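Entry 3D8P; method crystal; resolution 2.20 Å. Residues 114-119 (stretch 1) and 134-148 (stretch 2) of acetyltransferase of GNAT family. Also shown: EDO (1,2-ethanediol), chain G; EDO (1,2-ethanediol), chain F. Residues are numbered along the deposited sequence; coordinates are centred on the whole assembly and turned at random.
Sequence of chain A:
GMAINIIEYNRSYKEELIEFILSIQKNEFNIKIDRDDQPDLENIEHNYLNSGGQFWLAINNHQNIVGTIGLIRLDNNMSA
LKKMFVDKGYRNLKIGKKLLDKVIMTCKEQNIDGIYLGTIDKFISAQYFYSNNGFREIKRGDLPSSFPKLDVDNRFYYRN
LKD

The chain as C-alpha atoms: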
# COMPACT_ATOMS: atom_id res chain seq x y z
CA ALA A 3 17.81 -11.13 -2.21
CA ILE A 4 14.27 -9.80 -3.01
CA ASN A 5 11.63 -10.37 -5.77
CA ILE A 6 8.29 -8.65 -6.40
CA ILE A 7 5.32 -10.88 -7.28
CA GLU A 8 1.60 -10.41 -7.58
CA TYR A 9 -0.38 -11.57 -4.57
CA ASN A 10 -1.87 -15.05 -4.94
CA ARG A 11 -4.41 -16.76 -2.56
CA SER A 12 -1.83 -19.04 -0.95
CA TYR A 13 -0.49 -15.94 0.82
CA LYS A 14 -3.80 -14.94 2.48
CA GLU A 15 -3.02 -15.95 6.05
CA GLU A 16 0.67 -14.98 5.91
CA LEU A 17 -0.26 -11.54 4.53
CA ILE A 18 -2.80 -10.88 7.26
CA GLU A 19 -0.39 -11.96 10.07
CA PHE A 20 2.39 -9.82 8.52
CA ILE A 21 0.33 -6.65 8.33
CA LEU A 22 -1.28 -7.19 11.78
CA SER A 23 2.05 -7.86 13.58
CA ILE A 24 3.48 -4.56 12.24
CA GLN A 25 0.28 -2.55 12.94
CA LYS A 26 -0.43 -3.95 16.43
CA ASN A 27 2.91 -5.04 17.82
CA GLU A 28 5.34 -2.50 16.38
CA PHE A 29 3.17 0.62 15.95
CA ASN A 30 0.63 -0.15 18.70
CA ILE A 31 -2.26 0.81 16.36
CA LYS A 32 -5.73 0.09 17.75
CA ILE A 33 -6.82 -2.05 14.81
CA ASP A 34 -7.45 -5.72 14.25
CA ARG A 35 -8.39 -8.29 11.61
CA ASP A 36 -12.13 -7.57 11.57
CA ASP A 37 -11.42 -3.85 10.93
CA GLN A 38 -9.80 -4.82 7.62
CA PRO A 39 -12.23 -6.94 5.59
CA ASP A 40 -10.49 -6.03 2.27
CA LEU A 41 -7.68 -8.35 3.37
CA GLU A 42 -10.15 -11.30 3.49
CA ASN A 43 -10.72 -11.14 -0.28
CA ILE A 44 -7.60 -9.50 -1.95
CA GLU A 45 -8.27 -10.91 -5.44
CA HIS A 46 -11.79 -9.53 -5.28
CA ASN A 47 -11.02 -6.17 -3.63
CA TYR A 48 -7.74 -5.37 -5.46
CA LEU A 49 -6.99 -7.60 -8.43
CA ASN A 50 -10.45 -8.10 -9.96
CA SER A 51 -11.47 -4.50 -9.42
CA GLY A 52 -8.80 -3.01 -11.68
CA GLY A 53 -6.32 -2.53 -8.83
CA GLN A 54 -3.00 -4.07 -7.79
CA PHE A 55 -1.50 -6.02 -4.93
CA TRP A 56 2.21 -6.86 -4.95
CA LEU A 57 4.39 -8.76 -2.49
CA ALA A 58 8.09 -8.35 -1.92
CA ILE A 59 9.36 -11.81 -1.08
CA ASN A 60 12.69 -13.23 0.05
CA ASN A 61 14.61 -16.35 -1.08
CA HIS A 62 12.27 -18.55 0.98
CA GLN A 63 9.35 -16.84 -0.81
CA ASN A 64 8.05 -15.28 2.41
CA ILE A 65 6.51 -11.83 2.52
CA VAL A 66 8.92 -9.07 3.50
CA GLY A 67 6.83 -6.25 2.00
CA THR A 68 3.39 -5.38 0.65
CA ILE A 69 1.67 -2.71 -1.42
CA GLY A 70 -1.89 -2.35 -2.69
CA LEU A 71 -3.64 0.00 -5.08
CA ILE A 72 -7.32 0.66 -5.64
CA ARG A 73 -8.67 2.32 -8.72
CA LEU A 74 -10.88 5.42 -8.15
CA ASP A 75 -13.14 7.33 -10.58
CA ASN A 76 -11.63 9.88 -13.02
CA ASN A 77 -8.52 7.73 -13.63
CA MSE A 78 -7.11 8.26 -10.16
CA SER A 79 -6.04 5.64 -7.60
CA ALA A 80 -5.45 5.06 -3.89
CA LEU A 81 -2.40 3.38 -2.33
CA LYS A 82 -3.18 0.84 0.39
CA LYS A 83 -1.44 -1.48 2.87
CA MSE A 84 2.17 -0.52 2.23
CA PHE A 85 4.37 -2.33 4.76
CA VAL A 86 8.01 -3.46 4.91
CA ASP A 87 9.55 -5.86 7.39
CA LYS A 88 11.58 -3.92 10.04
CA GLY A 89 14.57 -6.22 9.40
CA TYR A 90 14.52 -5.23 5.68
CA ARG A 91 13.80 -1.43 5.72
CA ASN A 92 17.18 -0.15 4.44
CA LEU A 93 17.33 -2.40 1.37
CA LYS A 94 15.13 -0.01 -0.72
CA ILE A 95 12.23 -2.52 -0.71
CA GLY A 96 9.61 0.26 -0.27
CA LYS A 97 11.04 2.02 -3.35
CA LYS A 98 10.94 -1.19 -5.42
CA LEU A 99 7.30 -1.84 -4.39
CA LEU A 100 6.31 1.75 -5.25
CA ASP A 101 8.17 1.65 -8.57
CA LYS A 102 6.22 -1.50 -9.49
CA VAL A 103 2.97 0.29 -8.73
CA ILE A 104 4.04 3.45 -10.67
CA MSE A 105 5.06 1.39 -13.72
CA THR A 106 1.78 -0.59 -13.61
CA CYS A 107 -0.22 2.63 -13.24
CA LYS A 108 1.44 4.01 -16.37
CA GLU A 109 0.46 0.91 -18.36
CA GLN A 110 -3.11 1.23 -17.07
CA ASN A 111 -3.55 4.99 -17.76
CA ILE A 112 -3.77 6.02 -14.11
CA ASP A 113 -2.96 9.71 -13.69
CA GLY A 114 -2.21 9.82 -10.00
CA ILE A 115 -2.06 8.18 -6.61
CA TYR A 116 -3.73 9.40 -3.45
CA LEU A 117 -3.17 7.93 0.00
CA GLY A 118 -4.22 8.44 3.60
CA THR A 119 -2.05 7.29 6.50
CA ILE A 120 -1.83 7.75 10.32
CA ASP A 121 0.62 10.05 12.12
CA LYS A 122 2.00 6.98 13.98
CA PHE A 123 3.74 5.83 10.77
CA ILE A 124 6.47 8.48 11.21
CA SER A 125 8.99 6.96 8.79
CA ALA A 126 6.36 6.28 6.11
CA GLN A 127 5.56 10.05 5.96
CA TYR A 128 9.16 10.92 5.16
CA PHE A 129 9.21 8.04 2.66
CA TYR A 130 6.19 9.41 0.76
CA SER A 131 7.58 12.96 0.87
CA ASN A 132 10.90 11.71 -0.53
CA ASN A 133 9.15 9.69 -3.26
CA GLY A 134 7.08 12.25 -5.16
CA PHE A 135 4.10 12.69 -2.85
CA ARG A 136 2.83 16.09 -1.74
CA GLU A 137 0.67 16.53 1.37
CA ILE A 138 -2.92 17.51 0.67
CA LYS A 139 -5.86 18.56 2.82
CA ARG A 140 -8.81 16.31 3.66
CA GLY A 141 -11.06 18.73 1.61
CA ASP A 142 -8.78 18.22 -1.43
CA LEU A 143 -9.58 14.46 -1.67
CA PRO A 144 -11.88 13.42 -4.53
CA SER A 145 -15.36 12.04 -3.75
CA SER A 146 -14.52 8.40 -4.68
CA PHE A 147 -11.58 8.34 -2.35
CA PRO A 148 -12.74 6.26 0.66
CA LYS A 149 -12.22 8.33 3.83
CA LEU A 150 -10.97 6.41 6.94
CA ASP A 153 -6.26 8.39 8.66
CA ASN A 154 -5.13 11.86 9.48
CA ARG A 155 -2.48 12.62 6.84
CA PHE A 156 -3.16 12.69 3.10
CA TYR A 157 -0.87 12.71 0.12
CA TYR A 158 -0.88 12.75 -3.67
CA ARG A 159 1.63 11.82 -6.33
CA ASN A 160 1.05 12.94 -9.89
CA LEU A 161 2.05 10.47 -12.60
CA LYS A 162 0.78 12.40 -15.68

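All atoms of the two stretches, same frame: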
# COMPACT_ATOMS: atom_id res chain seq x y z
N GLY A 114 -2.70 9.42 -11.30
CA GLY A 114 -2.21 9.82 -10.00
C GLY A 114 -2.57 8.86 -8.92
O GLY A 114 -3.43 8.03 -9.14
N ILE A 115 -1.94 9.04 -7.76
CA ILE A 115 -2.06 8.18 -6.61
C ILE A 115 -2.26 9.01 -5.36
O ILE A 115 -1.39 9.83 -5.00
CB ILE A 115 -0.74 7.32 -6.41
CG1 ILE A 115 -0.37 6.56 -7.69
CG2 ILE A 115 -0.90 6.36 -5.21
CD1 ILE A 115 0.93 5.76 -7.61
N TYR A 116 -3.41 8.80 -4.72
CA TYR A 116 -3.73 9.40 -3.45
C TYR A 116 -3.45 8.38 -2.36
O TYR A 116 -3.45 7.19 -2.62
CB TYR A 116 -5.22 9.77 -3.39
CG TYR A 116 -5.61 10.98 -4.20
CD1 TYR A 116 -5.56 12.24 -3.64
CD2 TYR A 116 -6.07 10.86 -5.51
CE1 TYR A 116 -5.92 13.35 -4.35
CE2 TYR A 116 -6.42 12.00 -6.24
CZ TYR A 116 -6.36 13.24 -5.64
OH TYR A 116 -6.71 14.39 -6.29
N LEU A 117 -3.23 8.83 -1.14
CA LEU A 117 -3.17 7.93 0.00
C LEU A 117 -3.52 8.69 1.26
O LEU A 117 -3.34 9.91 1.34
CB LEU A 117 -1.80 7.25 0.13
CG LEU A 117 -0.55 8.04 0.53
CD1 LEU A 117 -0.40 8.10 2.03
CD2 LEU A 117 0.67 7.47 -0.10
N GLY A 118 -4.03 7.96 2.24
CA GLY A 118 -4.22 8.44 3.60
C GLY A 118 -3.38 7.53 4.48
O GLY A 118 -3.24 6.34 4.20
N THR A 119 -2.83 8.07 5.56
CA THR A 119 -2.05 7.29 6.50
C THR A 119 -2.21 7.92 7.90
O THR A 119 -2.80 8.97 8.05
CB THR A 119 -0.57 7.16 6.02
OG1 THR A 119 0.11 6.21 6.84
CG2 THR A 119 0.16 8.50 6.01
N GLY A 134 7.96 11.56 -4.22
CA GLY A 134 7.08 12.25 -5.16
C GLY A 134 5.69 12.62 -4.70
O GLY A 134 4.87 13.06 -5.50
N PHE A 135 5.42 12.43 -3.41
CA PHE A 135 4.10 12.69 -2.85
C PHE A 135 4.07 14.05 -2.17
O PHE A 135 4.96 14.39 -1.41
CB PHE A 135 3.70 11.61 -1.82
CG PHE A 135 3.29 10.33 -2.44
CD1 PHE A 135 4.25 9.38 -2.79
CD2 PHE A 135 1.93 10.04 -2.64
CE1 PHE A 135 3.86 8.19 -3.39
CE2 PHE A 135 1.54 8.85 -3.21
CZ PHE A 135 2.50 7.92 -3.60
N ARG A 136 3.01 14.82 -2.44
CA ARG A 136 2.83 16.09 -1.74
C ARG A 136 1.71 15.88 -0.74
O ARG A 136 0.83 15.06 -0.97
CB ARG A 136 2.53 17.22 -2.73
CG ARG A 136 1.16 17.16 -3.41
CD ARG A 136 1.07 18.25 -4.47
NE ARG A 136 -0.26 18.29 -5.08
CZ ARG A 136 -1.28 18.97 -4.59
NH1 ARG A 136 -1.14 19.68 -3.49
NH2 ARG A 136 -2.44 18.93 -5.20
N GLU A 137 1.74 16.59 0.38
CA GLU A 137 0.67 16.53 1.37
C GLU A 137 -0.47 17.41 0.95
O GLU A 137 -0.27 18.56 0.55
CB GLU A 137 1.14 16.94 2.79
CG GLU A 137 0.11 16.52 3.84
CD GLU A 137 0.58 16.60 5.29
OE1 GLU A 137 1.70 17.04 5.52
OE2 GLU A 137 -0.20 16.18 6.19
N ILE A 138 -1.68 16.84 1.05
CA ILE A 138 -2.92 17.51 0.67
C ILE A 138 -3.87 17.56 1.88
O ILE A 138 -3.64 16.93 2.91
CB ILE A 138 -3.62 16.85 -0.57
CG1 ILE A 138 -4.07 15.43 -0.28
CG2 ILE A 138 -2.66 16.77 -1.76
CD1 ILE A 138 -4.90 14.76 -1.37
N LYS A 139 -4.90 18.38 1.76
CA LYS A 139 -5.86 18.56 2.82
C LYS A 139 -6.99 17.57 2.61
O LYS A 139 -7.23 17.12 1.51
CB LYS A 139 -6.37 20.01 2.82
CG LYS A 139 -5.27 21.03 3.18
CD LYS A 139 -5.75 22.43 3.38
N ARG A 140 -7.66 17.22 3.70
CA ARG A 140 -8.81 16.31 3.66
C ARG A 140 -9.86 16.80 2.63
O ARG A 140 -10.40 16.00 1.88
CB ARG A 140 -9.44 16.23 5.08
CG ARG A 140 -9.99 14.88 5.44
CD ARG A 140 -10.49 14.79 6.92
NE ARG A 140 -10.51 13.36 7.29
CZ ARG A 140 -11.55 12.54 7.13
NH1 ARG A 140 -12.71 13.00 6.67
NH2 ARG A 140 -11.44 11.27 7.48
N GLY A 141 -10.13 18.11 2.59
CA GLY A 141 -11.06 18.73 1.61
C GLY A 141 -10.58 18.71 0.15
O GLY A 141 -11.34 19.01 -0.76
N ASP A 142 -9.32 18.37 -0.09
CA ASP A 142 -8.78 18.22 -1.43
C ASP A 142 -9.00 16.82 -2.02
O ASP A 142 -8.74 16.61 -3.21
CB ASP A 142 -7.24 18.39 -1.43
CG ASP A 142 -6.78 19.79 -1.08
OD1 ASP A 142 -7.57 20.77 -1.22
OD2 ASP A 142 -5.56 19.87 -0.68
N LEU A 143 -9.39 15.85 -1.20
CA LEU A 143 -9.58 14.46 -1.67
C LEU A 143 -10.80 14.37 -2.58
O LEU A 143 -11.80 15.03 -2.33
CB LEU A 143 -9.74 13.48 -0.49
CG LEU A 143 -8.58 13.32 0.49
CD1 LEU A 143 -9.04 12.63 1.77
CD2 LEU A 143 -7.39 12.64 -0.12
N PRO A 144 -10.73 13.56 -3.64
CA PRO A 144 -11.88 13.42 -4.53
C PRO A 144 -12.99 12.61 -3.87
O PRO A 144 -12.73 11.88 -2.92
CB PRO A 144 -11.30 12.67 -5.72
CG PRO A 144 -10.19 11.92 -5.18
CD PRO A 144 -9.61 12.72 -4.09
N SER A 145 -14.22 12.74 -4.36
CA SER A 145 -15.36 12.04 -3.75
C SER A 145 -15.30 10.50 -3.75
O SER A 145 -15.92 9.89 -2.89
CB SER A 145 -16.67 12.49 -4.42
OG SER A 145 -16.65 12.14 -5.80
N SER A 146 -14.58 9.87 -4.67
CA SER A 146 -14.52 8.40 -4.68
C SER A 146 -13.39 7.86 -3.85
O SER A 146 -13.22 6.63 -3.77
CB SER A 146 -14.47 7.81 -6.13
OG SER A 146 -13.35 8.26 -6.87
N PHE A 147 -12.61 8.75 -3.25
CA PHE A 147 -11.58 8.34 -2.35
C PHE A 147 -12.27 7.95 -1.03
O PHE A 147 -12.96 8.78 -0.43
CB PHE A 147 -10.54 9.44 -2.15
CG PHE A 147 -9.46 9.08 -1.15
CD1 PHE A 147 -9.67 9.29 0.21
CD2 PHE A 147 -8.26 8.54 -1.56
CE1 PHE A 147 -8.69 8.93 1.14
CE2 PHE A 147 -7.26 8.18 -0.63
CZ PHE A 147 -7.48 8.38 0.71
N PRO A 148 -12.09 6.69 -0.58
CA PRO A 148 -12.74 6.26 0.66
C PRO A 148 -12.09 6.88 1.89
O PRO A 148 -10.92 6.64 2.13
CB PRO A 148 -12.54 4.73 0.67
CG PRO A 148 -11.85 4.37 -0.57
CD PRO A 148 -11.26 5.61 -1.15
C1 EDO G . -1.28 4.16 2.34
O1 EDO G . -2.05 3.85 3.49
C2 EDO G . -0.42 2.98 1.93
O2 EDO G . -0.21 2.20 3.09
C1 EDO F . 1.51 2.16 6.43
O1 EDO F . 0.71 1.55 5.40
C2 EDO F . 2.23 3.39 5.91
O2 EDO F . 1.29 4.44 5.61
O HOH W 1 -6.66 16.55 -4.66

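How do the two backbones meet? Residues 114-119 form an extended strand, while stretch 2 passes from a short strand around 136-138 through a 3-10 segment at 140-142 to a type I turn from Pro144 to Phe147. No hydrogen bond links the stretches directly, and their closest CA atoms, those of Tyr116 and Leu143, lie 7.9 Å apart. The stretches are not paired backbone to backbone; side chains make most of the contact, and the rings of Phe135 and Phe147 also touch the strand's backbone. Stretch 2 braces its own bend: Lys139 N donates to Asp142 OD2 (2.9 Å), Asp142 N to Lys139 O (2.9 Å), and Phe147 N closes the turn on Pro144 O (3.1 Å).

What does the Tyr116 side chain do? It points toward stretch 2, with chi1 in m, and has the largest covered area of either stretch. Pro144 CD lies over one face of its ring, 3.8 Å from the centroid, a CH-pi contact in which a CH2 of the puckered proline ring sits on the flat face of the tyrosine. Ile138 CD1 meets the ring edge, 3.5 Å from Tyr116 CE1, and Leu143 CD2 comes within 4.0 Å of Tyr116 CD1. The polar tip is served by a water 2.7 Å from Tyr116 OH, which donates to Asp142 O at 2.5 Å and so bridges the stretches.

Which residues pack beside the tyrosine? Phe147, buried and with chi1 in t, brings CD2 to 3.8 Å from Tyr116 CB, and its ring edge faces the backbone of Gly118, with CZ 3.8 Å from Gly118 N.

What does Phe135 contribute? Its buried ring reaches two strand residues through CE2, lying 4.0 Å from Ile115 CG2 and 3.5 Å from Leu117 CD2. Leu117 starts away from stretch 2, but its p,p rotamer brings its end nearer, extending the apolar packing.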